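Local coordinates for protein glutamyl-tRNA(Gln) amidotransferase subunit C (Thermus thermophilus, PDB 3KFU) that is the small C subunit of a multi-subunit amidotransferase, a GatC-family protein that assembles with other protein chains, at residues 5-9 and 34-39. Numbering follows the deposited sequence.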
ATOM      1  N   GLU G   5     -39.117 -20.585  14.131  1.00135.75           N
ATOM      2  CA  GLU G   5     -37.937 -19.772  13.869  1.00123.00           C
ATOM      3  C   GLU G   5     -36.660 -20.600  14.010  1.00113.59           C
ATOM      4  O   GLU G   5     -35.725 -20.209  14.708  1.00108.06           O
ATOM      5  CB  GLU G   5     -37.894 -18.560  14.806  1.00117.20           C
ATOM      6  CG  GLU G   5     -37.707 -18.896  16.285  1.00124.18           C
ATOM      7  CD  GLU G   5     -38.965 -19.433  16.942  1.00101.94           C
ATOM      8  OE1 GLU G   5     -40.058 -19.262  16.363  1.00 92.89           O
ATOM      9  OE2 GLU G   5     -38.858 -20.024  18.038  1.00 88.60           O
ATOM     10  N   LEU G   6     -36.626 -21.745  13.338  1.00 79.74           N
ATOM     11  CA  LEU G   6     -35.484 -22.647  13.438  1.00 77.55           C
ATOM     12  C   LEU G   6     -35.094 -23.219  12.077  1.00106.88           C
ATOM     13  O   LEU G   6     -35.797 -24.062  11.521  1.00113.70           O
ATOM     14  CB  LEU G   6     -35.790 -23.776  14.422  1.00 78.28           C
ATOM     15  CG  LEU G   6     -34.675 -24.790  14.677  1.00 80.58           C
ATOM     16  CD1 LEU G   6     -33.392 -24.087  15.086  1.00 60.96           C
ATOM     17  CD2 LEU G   6     -35.105 -25.791  15.737  1.00 63.24           C
ATOM     18  N   SER G   7     -33.965 -22.756  11.550  1.00120.05           N
ATOM     19  CA  SER G   7     -33.500 -23.182  10.235  1.00113.37           C
ATOM     20  C   SER G   7     -32.634 -24.433  10.320  1.00117.54           C
ATOM     21  O   SER G   7     -31.971 -24.667  11.330  1.00115.74           O
ATOM     22  CB  SER G   7     -32.715 -22.056   9.556  1.00117.25           C
ATOM     23  OG  SER G   7     -31.503 -21.795  10.242  1.00113.94           O
ATOM     24  N   PRO G   8     -32.638 -25.242   9.250  1.00106.40           N
ATOM     25  CA  PRO G   8     -31.804 -26.445   9.161  1.00100.51           C
ATOM     26  C   PRO G   8     -30.343 -26.115   9.422  1.00100.50           C
ATOM     27  O   PRO G   8     -29.577 -26.983   9.843  1.00 90.43           O
ATOM     28  CB  PRO G   8     -31.987 -26.884   7.708  1.00 65.79           C
ATOM     29  CG  PRO G   8     -33.332 -26.372   7.335  1.00116.93           C
ATOM     30  CD  PRO G   8     -33.478 -25.064   8.054  1.00 88.29           C
ATOM     31  N   GLU G   9     -29.969 -24.865   9.168  1.00 86.18           N
ATOM     32  CA  GLU G   9     -28.608 -24.400   9.410  1.00 86.74           C
ATOM     33  C   GLU G   9     -28.305 -24.360  10.902  1.00 93.20           C
ATOM     34  O   GLU G   9     -27.228 -24.767  11.336  1.00102.76           O
ATOM     35  CB  GLU G   9     -28.388 -23.016   8.791  1.00 67.14           C
ATOM     36  CG  GLU G   9     -28.221 -23.022   7.278  1.00122.72           C
ATOM     37  CD  GLU G   9     -29.484 -23.433   6.547  1.00147.17           C
ATOM     38  OE1 GLU G   9     -30.583 -23.274   7.118  1.00141.79           O
ATOM     39  OE2 GLU G   9     -29.377 -23.917   5.401  1.00155.59           O
ATOM     40  N   LEU G  34     -37.852 -30.084  17.687  1.00 59.72           N
ATOM     41  CA  LEU G  34     -37.236 -28.858  18.190  1.00 83.43           C
ATOM     42  C   LEU G  34     -38.092 -27.619  17.936  1.00 58.92           C
ATOM     43  O   LEU G  34     -38.205 -26.747  18.796  1.00 84.40           O
ATOM     44  CB  LEU G  34     -35.846 -28.671  17.580  1.00 78.87           C
ATOM     45  CG  LEU G  34     -34.682 -29.360  18.295  1.00 76.03           C
ATOM     46  CD1 LEU G  34     -34.271 -28.569  19.523  1.00108.34           C
ATOM     47  CD2 LEU G  34     -35.033 -30.797  18.666  1.00 80.63           C
ATOM     48  N   LYS G  35     -38.687 -27.542  16.751  1.00 80.33           N
ATOM     49  CA  LYS G  35     -39.566 -26.428  16.412  1.00 87.98           C
ATOM     50  C   LYS G  35     -40.691 -26.303  17.430  1.00 85.93           C
ATOM     51  O   LYS G  35     -40.836 -25.272  18.085  1.00 62.78           O
ATOM     52  CB  LYS G  35     -40.145 -26.608  15.008  1.00122.93           C
ATOM     53  CG  LYS G  35     -41.306 -25.680  14.680  1.00147.78           C
ATOM     54  CD  LYS G  35     -40.888 -24.218  14.691  1.00147.12           C
ATOM     55  CE  LYS G  35     -42.058 -23.315  14.326  1.00148.70           C
ATOM     56  NZ  LYS G  35     -41.695 -21.874  14.371  1.00141.15           N
ATOM     57  N   ARG G  36     -41.482 -27.364  17.562  1.00 86.02           N
ATOM     58  CA  ARG G  36     -42.606 -27.378  18.493  1.00 87.33           C
ATOM     59  C   ARG G  36     -42.177 -27.054  19.921  1.00 84.64           C
ATOM     60  O   ARG G  36     -42.826 -26.272  20.611  1.00 82.34           O
ATOM     61  CB  ARG G  36     -43.321 -28.732  18.454  1.00 61.93           C
ATOM     62  CG  ARG G  36     -44.340 -28.871  17.328  1.00 66.75           C
ATOM     63  CD  ARG G  36     -45.030 -30.226  17.368  1.00 79.94           C
ATOM     64  NE  ARG G  36     -44.130 -31.305  16.973  1.00148.98           N
ATOM     65  CZ  ARG G  36     -44.473 -32.589  16.935  1.00162.91           C
ATOM     66  NH1 ARG G  36     -45.701 -32.958  17.274  1.00157.01           N
ATOM     67  NH2 ARG G  36     -43.588 -33.503  16.561  1.00142.30           N
ATOM     68  N   ILE G  37     -41.081 -27.661  20.358  1.00 52.80           N
ATOM     69  CA  ILE G  37     -40.574 -27.448  21.708  1.00 49.72           C
ATOM     70  C   ILE G  37     -40.146 -25.998  21.934  1.00 53.72           C
ATOM     71  O   ILE G  37     -40.517 -25.387  22.933  1.00 50.54           O
ATOM     72  CB  ILE G  37     -39.398 -28.389  22.015  1.00 48.99           C
ATOM     73  CG1 ILE G  37     -39.866 -29.844  21.977  1.00 50.45           C
ATOM     74  CG2 ILE G  37     -38.792 -28.063  23.365  1.00 46.01           C
ATOM     75  CD1 ILE G  37     -38.775 -30.848  22.286  1.00 48.20           C
ATOM     76  N   LEU G  38     -39.373 -25.449  21.004  1.00 65.03           N
ATOM     77  CA  LEU G  38     -38.898 -24.075  21.128  1.00 63.81           C
ATOM     78  C   LEU G  38     -40.040 -23.066  21.072  1.00 67.08           C
ATOM     79  O   LEU G  38     -39.897 -21.931  21.522  1.00 85.60           O
ATOM     80  CB  LEU G  38     -37.856 -23.757  20.056  1.00 64.82           C
ATOM     81  CG  LEU G  38     -36.535 -24.514  20.196  1.00 69.00           C
ATOM     82  CD1 LEU G  38     -35.523 -24.024  19.173  1.00 91.22           C
ATOM     83  CD2 LEU G  38     -35.988 -24.358  21.600  1.00 49.92           C
ATOM     84  N   ASP G  39     -41.170 -23.482  20.512  1.00 50.87           N
ATOM     85  CA  ASP G  39     -42.360 -22.638  20.490  1.00 63.95           C
ATOM     86  C   ASP G  39     -43.040 -22.676  21.850  1.00 70.86           C
ATOM     87  O   ASP G  39     -43.432 -21.644  22.392  1.00 65.03           O
ATOM     88  CB  ASP G  39     -43.332 -23.093  19.400  1.00 70.70           C
ATOM     89  CG  ASP G  39     -42.928 -22.616  18.018  1.00101.75           C
ATOM     90  OD1 ASP G  39     -41.769 -22.179  17.850  1.00 94.90           O
ATOM     91  OD2 ASP G  39     -43.771 -22.682  17.097  1.00107.59           O
TER
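Leu6 and Lys35 bring the two backbones to their closest approach, their CA atoms 6.3 Å apart, where the extended lead-in to helix 8-17 runs beside the longer helix 24-42. The apolar part of the contact rests on one branch of Leu6: its CD2 touches CB of Leu34 at 3.5 Å and meets CD1 of Leu38 at 3.9 Å. With CG of Leu6 anti to its own nitrogen (chi1 -178°), the side chain reaches to two residues one helical turn apart, lying about perpendicular to Leu38. In this GatC-like subunit the three leucines pin the segment leading into helix 8-17 against helix 24-42, the next helix in the chain. Ser7 stands at the N-cap of the first helix, and its OG makes a weak hydrogen bond to Leu10 N. Leu34 and Leu38 also pack on side chains of another protein chain, so the second helix serves a subunit interface as well. Beside the leucines lies a looser charged group. Lys35, bent at chi2 (63°), brings NZ to two carboxylates, both on the same side of it, forming a long salt bridge to Glu5 OE1 at 3.7 Å and another within the helix to Asp39 OD1 at 3.5 Å. The two acids lie close, Glu5 OE2 3.6 Å from Asp39 OD1, with their carboxylate planes only 19° apart; the lysine charge presumably offsets part of their mutual repulsion.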